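PDB 4CCS: CBIX from Paracoccus pantotrophus, which serves as the terminal enzyme of siroheme biosynthesis in denitrifying bacteria, probably a chelatase inserting ferrous iron into sirohydrochlorin. Local coordinates for residues A[40-43]-A[48-51]; A[103-108]-A[207-212]; A[122-127]-A[137-142]. One frame throughout, in Å; residues are numbered along the deposited sequence.

Contact 1 of 3, residues A[40-43]-A[48-51]; sequences RGAT and GALD
Thr43 O makes a close carbonyl-to-methyl approach to Ala49 CB, at 3.3 Å. The same residue is held by two separate hydrogen bonds outside the contact: its N binds Gln20 OE1, and its OG1 accepts from the backbone N of Ala45, forming an ST turn. OG1 stands opposite the backbone N (chi1 175°), and the Thr43 side chain points away from residues 48-51, so only its main chain meets them. The second meeting is between methyls: Ala42 CB and Ala49 CB are 4.2 Å apart, and Ala42 CB also lies 3.7 Å from Ala49 O. Residues 48-51 form a type I turn, closed by a weak bond of 3.3 Å from Asp51 N to Gly48 O. Gly48, with its positive phi, starts the turn. The Leu50 side chain packs on Leu6 and Val8 of strand 4-9 and on Leu78 of helix 68-80. Strand 38-43 is an outermost strand of its parallel sheet and pairs with strand 4-9; the loop after it turns back so that Ala49 lies against its last two residues. The segments share no hydrogen bond, only methyl and carbonyl packing, and Ala49 O is buried without a partner in the model.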
ATOM      1  N   ARG A  40      -9.395  -9.389 -12.133  1.00 20.18           N
ATOM      2  CA  ARG A  40      -9.346 -10.470 -11.141  1.00 19.89           C
ATOM      3  C   ARG A  40      -8.207 -10.196 -10.155  1.00 22.55           C
ATOM      4  O   ARG A  40      -7.343  -9.360 -10.443  1.00 22.91           O
ATOM      5  CB  ARG A  40      -9.174 -11.842 -11.822  1.00 19.11           C
ATOM      6  CG  ARG A  40     -10.379 -12.285 -12.669  1.00 28.99           C
ATOM      7  CD  ARG A  40     -11.630 -12.551 -11.837  1.00 35.99           C
ATOM      8  NE  ARG A  40     -12.745 -13.054 -12.644  1.00 38.00           N
ATOM      9  CZ  ARG A  40     -13.643 -12.293 -13.264  1.00 50.23           C
ATOM     10  NH1 ARG A  40     -13.571 -10.968 -13.188  1.00 33.88           N
ATOM     11  NH2 ARG A  40     -14.620 -12.847 -13.963  1.00 42.87           N
ATOM     12  N   GLY A  41      -8.230 -10.852  -8.983  1.00 19.03           N
ATOM     13  CA  GLY A  41      -7.198 -10.656  -7.967  1.00 18.67           C
ATOM     14  C   GLY A  41      -6.411 -11.938  -7.684  1.00 22.96           C
ATOM     15  O   GLY A  41      -6.928 -13.050  -7.854  1.00 21.61           O
ATOM     16  N   ALA A  42      -5.153 -11.775  -7.252  1.00 19.05           N
ATOM     17  CA  ALA A  42      -4.277 -12.898  -6.913  1.00 19.60           C
ATOM     18  C   ALA A  42      -3.252 -12.527  -5.856  1.00 22.01           C
ATOM     19  O   ALA A  42      -2.756 -11.396  -5.820  1.00 19.87           O
ATOM     20  CB  ALA A  42      -3.551 -13.394  -8.167  1.00 20.81           C
ATOM     21  N   THR A  43      -2.912 -13.503  -5.008  1.00 17.80           N
ATOM     22  CA  THR A  43      -1.837 -13.356  -4.035  1.00 16.53           C
ATOM     23  C   THR A  43      -0.737 -14.296  -4.458  1.00 19.27           C
ATOM     24  O   THR A  43      -1.020 -15.448  -4.806  1.00 16.45           O
ATOM     25  CB  THR A  43      -2.271 -13.606  -2.584  1.00 20.01           C
ATOM     26  OG1 THR A  43      -1.080 -13.531  -1.786  1.00 18.99           O
ATOM     27  CG2 THR A  43      -2.945 -14.972  -2.378  1.00 16.93           C
ATOM     28  N   GLY A  48       0.186 -21.176  -8.428  1.00 27.19           N
ATOM     29  CA  GLY A  48      -0.581 -20.991  -9.667  1.00 27.55           C
ATOM     30  C   GLY A  48      -1.315 -19.644  -9.722  1.00 31.56           C
ATOM     31  O   GLY A  48      -2.258 -19.507 -10.500  1.00 30.01           O
ATOM     32  N   ALA A  49      -0.876 -18.654  -8.905  1.00 28.83           N
ATOM     33  CA  ALA A  49      -1.460 -17.297  -8.824  1.00 28.95           C
ATOM     34  C   ALA A  49      -1.545 -16.615 -10.189  1.00 33.56           C
ATOM     35  O   ALA A  49      -2.571 -16.019 -10.516  1.00 32.92           O
ATOM     36  CB  ALA A  49      -0.630 -16.428  -7.881  1.00 29.13           C
ATOM     37  N   LEU A  50      -0.459 -16.727 -10.973  1.00 31.86           N
ATOM     38  CA  LEU A  50      -0.273 -16.099 -12.277  1.00 32.97           C
ATOM     39  C   LEU A  50      -0.605 -16.957 -13.498  1.00 42.10           C
ATOM     40  O   LEU A  50      -0.390 -16.480 -14.621  1.00 42.65           O
ATOM     41  CB  LEU A  50       1.177 -15.593 -12.400  1.00 32.53           C
ATOM     42  CG  LEU A  50       1.671 -14.599 -11.342  1.00 36.48           C
ATOM     43  CD1 LEU A  50       3.168 -14.451 -11.414  1.00 35.98           C
ATOM     44  CD2 LEU A  50       0.980 -13.255 -11.464  1.00 37.80           C
ATOM     45  N   ASP A  51      -1.116 -18.195 -13.330  1.00 40.97           N
ATOM     46  CA  ASP A  51      -1.353 -18.981 -14.544  1.00 42.25           C
ATOM     47  C   ASP A  51      -2.637 -18.553 -15.313  1.00 47.45           C
ATOM     48  O   ASP A  51      -2.820 -18.996 -16.447  1.00 48.25           O
ATOM     49  CB  ASP A  51      -1.267 -20.507 -14.329  1.00 44.56           C
ATOM     50  CG  ASP A  51      -2.026 -21.120 -13.177  1.00 56.23           C
ATOM     51  OD1 ASP A  51      -3.180 -20.699 -12.933  1.00 58.98           O
ATOM     52  OD2 ASP A  51      -1.528 -22.113 -12.607  1.00 56.86           O
TER

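Contact 2 of 3, residues A[103-108]-A[207-212]; sequences LALIAQ and PPVGLA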
ATOM      1  N   LEU A 103      -3.956  12.219   2.592  1.00 16.38           N
ATOM      2  CA  LEU A 103      -4.408  13.507   3.133  1.00 15.60           C
ATOM      3  C   LEU A 103      -5.883  13.477   3.541  1.00 18.39           C
ATOM      4  O   LEU A 103      -6.208  13.931   4.635  1.00 18.72           O
ATOM      5  CB  LEU A 103      -4.094  14.676   2.169  1.00 15.86           C
ATOM      6  CG  LEU A 103      -4.424  16.094   2.681  1.00 20.49           C
ATOM      7  CD1 LEU A 103      -3.640  16.440   3.945  1.00 20.58           C
ATOM      8  CD2 LEU A 103      -4.149  17.150   1.593  1.00 22.44           C
ATOM      9  N   ALA A 104      -6.761  12.925   2.697  1.00 16.99           N
ATOM     10  CA  ALA A 104      -8.193  12.841   3.001  1.00 17.98           C
ATOM     11  C   ALA A 104      -8.442  11.962   4.246  1.00 20.68           C
ATOM     12  O   ALA A 104      -9.244  12.331   5.102  1.00 18.08           O
ATOM     13  CB  ALA A 104      -8.939  12.280   1.809  1.00 19.31           C
ATOM     14  N   LEU A 105      -7.727  10.819   4.364  1.00 17.86           N
ATOM     15  CA  LEU A 105      -7.901   9.940   5.535  1.00 17.01           C
ATOM     16  C   LEU A 105      -7.474  10.632   6.826  1.00 19.31           C
ATOM     17  O   LEU A 105      -8.194  10.568   7.826  1.00 19.58           O
ATOM     18  CB  LEU A 105      -7.116   8.633   5.353  1.00 17.07           C
ATOM     19  CG  LEU A 105      -7.655   7.642   4.328  1.00 21.35           C
ATOM     20  CD1 LEU A 105      -6.596   6.610   4.004  1.00 21.02           C
ATOM     21  CD2 LEU A 105      -8.941   6.940   4.842  1.00 20.18           C
ATOM     22  N   ILE A 106      -6.327  11.320   6.799  1.00 16.06           N
ATOM     23  CA  ILE A 106      -5.795  12.039   7.963  1.00 16.75           C
ATOM     24  C   ILE A 106      -6.688  13.238   8.353  1.00 20.09           C
ATOM     25  O   ILE A 106      -6.964  13.441   9.545  1.00 17.41           O
ATOM     26  CB  ILE A 106      -4.313  12.413   7.720  1.00 20.05           C
ATOM     27  CG1 ILE A 106      -3.425  11.157   7.870  1.00 20.26           C
ATOM     28  CG2 ILE A 106      -3.850  13.507   8.665  1.00 21.10           C
ATOM     29  CD1 ILE A 106      -2.089  11.258   7.185  1.00 24.03           C
ATOM     30  N   ALA A 107      -7.162  14.001   7.346  1.00 19.18           N
ATOM     31  CA  ALA A 107      -8.063  15.144   7.573  1.00 19.45           C
ATOM     32  C   ALA A 107      -9.388  14.662   8.184  1.00 21.69           C
ATOM     33  O   ALA A 107      -9.848  15.250   9.161  1.00 22.63           O
ATOM     34  CB  ALA A 107      -8.317  15.893   6.262  1.00 20.29           C
ATOM     35  N   GLN A 108      -9.960  13.566   7.656  1.00 20.04           N
ATOM     36  CA  GLN A 108     -11.202  12.951   8.183  1.00 20.23           C
ATOM     37  C   GLN A 108     -10.996  12.523   9.653  1.00 23.84           C
ATOM     38  O   GLN A 108     -11.835  12.830  10.513  1.00 21.22           O
ATOM     39  CB  GLN A 108     -11.640  11.740   7.320  1.00 21.79           C
ATOM     40  CG  GLN A 108     -12.941  11.056   7.780  1.00 36.11           C
ATOM     41  CD  GLN A 108     -12.964   9.530   7.788  1.00 53.53           C
ATOM     42  OE1 GLN A 108     -12.200   8.837   7.090  1.00 37.13           O
ATOM     43  NE2 GLN A 108     -13.885   8.952   8.567  1.00 57.40           N
ATOM     44  N   PRO A 207      -6.471   2.547  10.278  1.00 16.95           N
ATOM     45  CA  PRO A 207      -6.351   1.290   9.535  1.00 16.63           C
ATOM     46  C   PRO A 207      -5.321   1.524   8.384  1.00 17.91           C
ATOM     47  O   PRO A 207      -5.109   2.693   8.012  1.00 14.89           O
ATOM     48  CB  PRO A 207      -7.766   1.095   8.951  1.00 18.53           C
ATOM     49  CG  PRO A 207      -8.655   1.784   9.885  1.00 22.27           C
ATOM     50  CD  PRO A 207      -7.887   2.976  10.366  1.00 18.40           C
ATOM     51  N   PRO A 208      -4.680   0.441   7.830  1.00 15.51           N
ATOM     52  CA  PRO A 208      -3.721   0.600   6.728  1.00 15.43           C
ATOM     53  C   PRO A 208      -4.408   1.234   5.512  1.00 20.03           C
ATOM     54  O   PRO A 208      -5.613   1.019   5.294  1.00 19.53           O
ATOM     55  CB  PRO A 208      -3.232  -0.831   6.456  1.00 16.72           C
ATOM     56  CG  PRO A 208      -4.342  -1.695   6.920  1.00 20.97           C
ATOM     57  CD  PRO A 208      -4.915  -0.992   8.126  1.00 16.40           C
ATOM     58  N   VAL A 209      -3.668   2.092   4.786  1.00 15.71           N
ATOM     59  CA  VAL A 209      -4.182   2.854   3.633  1.00 15.24           C
ATOM     60  C   VAL A 209      -4.825   1.951   2.551  1.00 19.23           C
ATOM     61  O   VAL A 209      -5.822   2.365   1.963  1.00 18.36           O
ATOM     62  CB  VAL A 209      -3.107   3.823   3.054  1.00 18.65           C
ATOM     63  CG1 VAL A 209      -1.942   3.074   2.380  1.00 18.11           C
ATOM     64  CG2 VAL A 209      -3.731   4.854   2.109  1.00 18.86           C
ATOM     65  N   GLY A 210      -4.299   0.722   2.323  1.00 16.74           N
ATOM     66  CA  GLY A 210      -4.827  -0.219   1.318  1.00 16.25           C
ATOM     67  C   GLY A 210      -6.304  -0.611   1.529  1.00 19.49           C
ATOM     68  O   GLY A 210      -6.946  -1.077   0.580  1.00 19.33           O
ATOM     69  N   LEU A 211      -6.841  -0.418   2.740  1.00 17.44           N
ATOM     70  CA  LEU A 211      -8.240  -0.760   3.062  1.00 18.10           C
ATOM     71  C   LEU A 211      -9.212   0.412   2.896  1.00 21.57           C
ATOM     72  O   LEU A 211     -10.415   0.230   3.114  1.00 20.43           O
ATOM     73  CB  LEU A 211      -8.374  -1.339   4.481  1.00 18.75           C
ATOM     74  CG  LEU A 211      -7.586  -2.620   4.804  1.00 24.95           C
ATOM     75  CD1 LEU A 211      -7.810  -3.024   6.253  1.00 26.13           C
ATOM     76  CD2 LEU A 211      -7.952  -3.775   3.864  1.00 27.42           C
ATOM     77  N   ALA A 212      -8.706   1.598   2.512  1.00 17.54           N
ATOM     78  CA  ALA A 212      -9.544   2.797   2.368  1.00 17.11           C
ATOM     79  C   ALA A 212     -10.647   2.637   1.315  1.00 19.25           C
ATOM     80  O   ALA A 212     -10.428   1.962   0.315  1.00 17.01           O
ATOM     81  CB  ALA A 212      -8.687   4.019   2.063  1.00 18.04           C
TER
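Neither aromatic rings nor amide planes take part where Leu105 meets Val209 and Ala212, so there are no faces or edges to match; the surfaces are the rounded ones of branched and single methyl groups. Leu105 brings both ends of its fork. Its CD1 is 3.9 Å from Val209 CG2 and equally far from Ala212 CB, while its CD2 approaches Ala212 CB at 4.0 Å. The Ala212 methyl is therefore met by both branches of the leucine, and the valine by one. With CG opposite the carbonyl carbon (chi1 -72°), the leucine side chain extends from the helix toward the loop. At Val209, chi1 of 69° sets CG1 between the backbone N and the carbonyl carbon and places CG2 opposite N, where it faces the helix; the leucine and valine side chains meet at about a right angle.

Residues 209-211 make a single 3-10 turn, which brings Val209 and Ala212 onto the same side of the loop. The bond from Ala212 N to Val209 O, 3.0 Å long, ties the two contacting residues together. In the fold this loop leads from strand 204-205, at one edge of the second parallel sheet, to helix 215-226, and backbone bonds of Val209 with Pro179 and of Gly210 with Phe181 anchor it to the end of strand 175-179 and the residues just after it. Helix 98-113 presents one stripe to it: Val209 also touches Leu98, Leu101 and Cys102, and Ala212 touches Leu101, and Leu105 continues, a turn after Leu101 and Cys102, a stripe that starts at Leu98. Elsewhere on the helix, Leu103 packs on Leu146 and Tyr149 and touches a bound D-malate, whose distance from the Leu105 side chain is about 10 Å.

Contact 3 of 3, residues A[122-127]-A[137-142]; sequences LLVAAH and EAARRI
Apolar side chains, those of Val124, Ala126, Ala139 and Ile142, carry most of the contact between the segments. Val124 divides its two methyls: CG1, opposite the backbone N (chi1 171°), lies 4.4 Å from Ala139 CB and also near Ala139 O, whereas CG2 is 4.3 Å from Ile142 CG2. One step along the same face of the strand, Ala126 CB meets Ala139 CB at 4.3 Å, so the small Ala139 is shared by two strand residues. Ile142 offers its CG2 branch here; its end leads away, and the side chain also touches Pro99 and Cys102 of helix 98-113.

These residues belong to a beta-alpha-beta unit, in which helix 134-146 returns from strand 121-126 to the parallel neighbour 152-157. The axes of strand 122-126 and helix 137-142 come within 9.1 Å and run nearly antiparallel, at 158°. Ala139 and Arg140 also touch Phe157 of that neighbour.

Polar bonds lie to the side of this packing. Within the helix, Arg140 NH2 makes a salt bridge of 2.8 Å to Glu137 OE2, with a fairly straight N-H...O angle of 163°; Glu137 OE2 accepts on its anti lone pair and sits close to the guanidinium plane. His127, just past the strand, is bonded through ND1 to Asp190.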
ATOM      1  N   LEU A 122       1.909  14.283  12.550  1.00 18.62           N
ATOM      2  CA  LEU A 122       1.679  13.117  11.695  1.00 18.19           C
ATOM      3  C   LEU A 122       2.830  12.142  11.647  1.00 19.99           C
ATOM      4  O   LEU A 122       3.984  12.552  11.561  1.00 20.25           O
ATOM      5  CB  LEU A 122       1.304  13.552  10.265  1.00 18.18           C
ATOM      6  CG  LEU A 122       0.103  14.502  10.162  1.00 21.72           C
ATOM      7  CD1 LEU A 122      -0.162  14.864   8.719  1.00 21.48           C
ATOM      8  CD2 LEU A 122      -1.143  13.902  10.830  1.00 22.45           C
ATOM      9  N   LEU A 123       2.510  10.840  11.697  1.00 16.27           N
ATOM     10  CA  LEU A 123       3.497   9.766  11.589  1.00 15.87           C
ATOM     11  C   LEU A 123       3.085   8.769  10.499  1.00 18.91           C
ATOM     12  O   LEU A 123       2.036   8.127  10.595  1.00 19.09           O
ATOM     13  CB  LEU A 123       3.714   9.057  12.935  1.00 16.14           C
ATOM     14  CG  LEU A 123       4.755   7.931  12.966  1.00 19.98           C
ATOM     15  CD1 LEU A 123       6.193   8.475  12.776  1.00 20.90           C
ATOM     16  CD2 LEU A 123       4.645   7.161  14.265  1.00 21.89           C
ATOM     17  N   VAL A 124       3.914   8.657   9.468  1.00 14.87           N
ATOM     18  CA  VAL A 124       3.678   7.725   8.369  1.00 14.49           C
ATOM     19  C   VAL A 124       4.497   6.478   8.743  1.00 18.90           C
ATOM     20  O   VAL A 124       5.730   6.559   8.826  1.00 18.48           O
ATOM     21  CB  VAL A 124       4.102   8.327   7.001  1.00 16.39           C
ATOM     22  CG1 VAL A 124       4.067   7.274   5.892  1.00 16.34           C
ATOM     23  CG2 VAL A 124       3.242   9.542   6.638  1.00 15.82           C
ATOM     24  N   ALA A 125       3.812   5.359   9.037  1.00 15.57           N
ATOM     25  CA  ALA A 125       4.491   4.106   9.406  1.00 15.24           C
ATOM     26  C   ALA A 125       4.528   3.171   8.209  1.00 17.70           C
ATOM     27  O   ALA A 125       3.497   2.917   7.606  1.00 17.49           O
ATOM     28  CB  ALA A 125       3.773   3.445  10.579  1.00 16.02           C
ATOM     29  N   ALA A 126       5.712   2.673   7.837  1.00 13.54           N
ATOM     30  CA  ALA A 126       5.824   1.819   6.664  1.00 13.90           C
ATOM     31  C   ALA A 126       6.843   0.703   6.874  1.00 17.32           C
ATOM     32  O   ALA A 126       7.661   0.776   7.795  1.00 16.73           O
ATOM     33  CB  ALA A 126       6.197   2.668   5.443  1.00 14.53           C
ATOM     34  N   HIS A 127       6.776  -0.339   6.037  1.00 14.54           N
ATOM     35  CA  HIS A 127       7.699  -1.463   6.138  1.00 15.32           C
ATOM     36  C   HIS A 127       9.136  -1.012   5.891  1.00 21.05           C
ATOM     37  O   HIS A 127      10.038  -1.379   6.646  1.00 20.29           O
ATOM     38  CB  HIS A 127       7.314  -2.589   5.154  1.00 16.16           C
ATOM     39  CG  HIS A 127       8.137  -3.835   5.327  1.00 19.56           C
ATOM     40  ND1 HIS A 127       7.930  -4.698   6.398  1.00 21.36           N
ATOM     41  CD2 HIS A 127       9.110  -4.351   4.536  1.00 21.45           C
ATOM     42  CE1 HIS A 127       8.787  -5.698   6.233  1.00 21.05           C
ATOM     43  NE2 HIS A 127       9.510  -5.540   5.118  1.00 21.36           N
ATOM     44  N   GLU A 137      12.251   6.354   0.513  1.00 22.44           N
ATOM     45  CA  GLU A 137      12.176   7.636  -0.217  1.00 22.89           C
ATOM     46  C   GLU A 137      10.703   7.931  -0.549  1.00 25.09           C
ATOM     47  O   GLU A 137      10.258   9.064  -0.372  1.00 23.18           O
ATOM     48  CB  GLU A 137      13.023   7.626  -1.507  1.00 24.53           C
ATOM     49  CG  GLU A 137      14.525   7.660  -1.271  1.00 39.34           C
ATOM     50  CD  GLU A 137      15.087   8.954  -0.713  1.00 70.15           C
ATOM     51  OE1 GLU A 137      15.316   9.895  -1.507  1.00 73.00           O
ATOM     52  OE2 GLU A 137      15.335   9.014   0.514  1.00 65.76           O
ATOM     53  N   ALA A 138       9.943   6.891  -0.953  1.00 22.18           N
ATOM     54  CA  ALA A 138       8.516   7.025  -1.262  1.00 21.79           C
ATOM     55  C   ALA A 138       7.692   7.422  -0.024  1.00 24.33           C
ATOM     56  O   ALA A 138       6.796   8.256  -0.147  1.00 23.36           O
ATOM     57  CB  ALA A 138       7.984   5.740  -1.879  1.00 22.72           C
ATOM     58  N   ALA A 139       7.994   6.839   1.168  1.00 20.06           N
ATOM     59  CA  ALA A 139       7.275   7.196   2.395  1.00 19.03           C
ATOM     60  C   ALA A 139       7.616   8.615   2.822  1.00 21.77           C
ATOM     61  O   ALA A 139       6.726   9.336   3.277  1.00 21.38           O
ATOM     62  CB  ALA A 139       7.577   6.201   3.513  1.00 19.73           C
ATOM     63  N   ARG A 140       8.891   9.047   2.638  1.00 19.35           N
ATOM     64  CA  ARG A 140       9.270  10.434   2.977  1.00 19.42           C
ATOM     65  C   ARG A 140       8.599  11.420   2.055  1.00 21.82           C
ATOM     66  O   ARG A 140       8.224  12.498   2.509  1.00 20.27           O
ATOM     67  CB  ARG A 140      10.790  10.642   2.993  1.00 19.76           C
ATOM     68  CG  ARG A 140      11.404  10.264   4.346  1.00 24.93           C
ATOM     69  CD  ARG A 140      12.907  10.525   4.389  1.00 31.00           C
ATOM     70  NE  ARG A 140      13.627   9.633   3.484  1.00 29.20           N
ATOM     71  CZ  ARG A 140      14.095   8.435   3.817  1.00 41.78           C
ATOM     72  NH1 ARG A 140      13.931   7.968   5.050  1.00 32.27           N
ATOM     73  NH2 ARG A 140      14.709   7.686   2.915  1.00 33.48           N
ATOM     74  N   ARG A 141       8.412  11.043   0.764  1.00 21.21           N
ATOM     75  CA  ARG A 141       7.699  11.903  -0.200  1.00 21.74           C
ATOM     76  C   ARG A 141       6.252  12.096   0.281  1.00 24.84           C
ATOM     77  O   ARG A 141       5.724  13.213   0.203  1.00 23.59           O
ATOM     78  CB  ARG A 141       7.690  11.274  -1.603  1.00 24.24           C
ATOM     79  CG  ARG A 141       8.928  11.592  -2.422  1.00 43.98           C
ATOM     80  CD  ARG A 141       8.742  11.283  -3.906  1.00 55.22           C
ATOM     81  NE  ARG A 141       8.550   9.857  -4.199  1.00 58.25           N
ATOM     82  CZ  ARG A 141       9.531   8.965  -4.310  1.00 67.19           C
ATOM     83  NH1 ARG A 141      10.795   9.326  -4.121  1.00 57.75           N
ATOM     84  NH2 ARG A 141       9.256   7.701  -4.598  1.00 46.91           N
ATOM     85  N   ILE A 142       5.614  11.006   0.792  1.00 20.99           N
ATOM     86  CA  ILE A 142       4.251  11.085   1.344  1.00 20.58           C
ATOM     87  C   ILE A 142       4.236  12.058   2.551  1.00 24.02           C
ATOM     88  O   ILE A 142       3.454  13.012   2.557  1.00 22.83           O
ATOM     89  CB  ILE A 142       3.640   9.684   1.699  1.00 22.97           C
ATOM     90  CG1 ILE A 142       3.470   8.755   0.449  1.00 23.07           C
ATOM     91  CG2 ILE A 142       2.315   9.826   2.492  1.00 23.75           C
ATOM     92  CD1 ILE A 142       2.431   9.180  -0.625  1.00 29.60           C
TER

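All three contacts are buried and have no hydrogen bond between their segments, but they serve different parts of the fold. Contact 1 lies farthest from the chain's centre, about 18 Å against about 11 Å for the other two, and belongs to the sheet built on strand 4-9. There carbonyls come closest to methyls, while contact 3 has a longer such approach. Contacts 2 and 3 lie around the sheet of strand 121-126: contact 3 includes that strand and the helix after it, contact 2 the helix before it and a loop leading from edge strand 204-205. They meet directly, Ile106 CG2 lying 3.5 Å from Leu122 CD2, and contact 3 is nested within the span closed by contact 2.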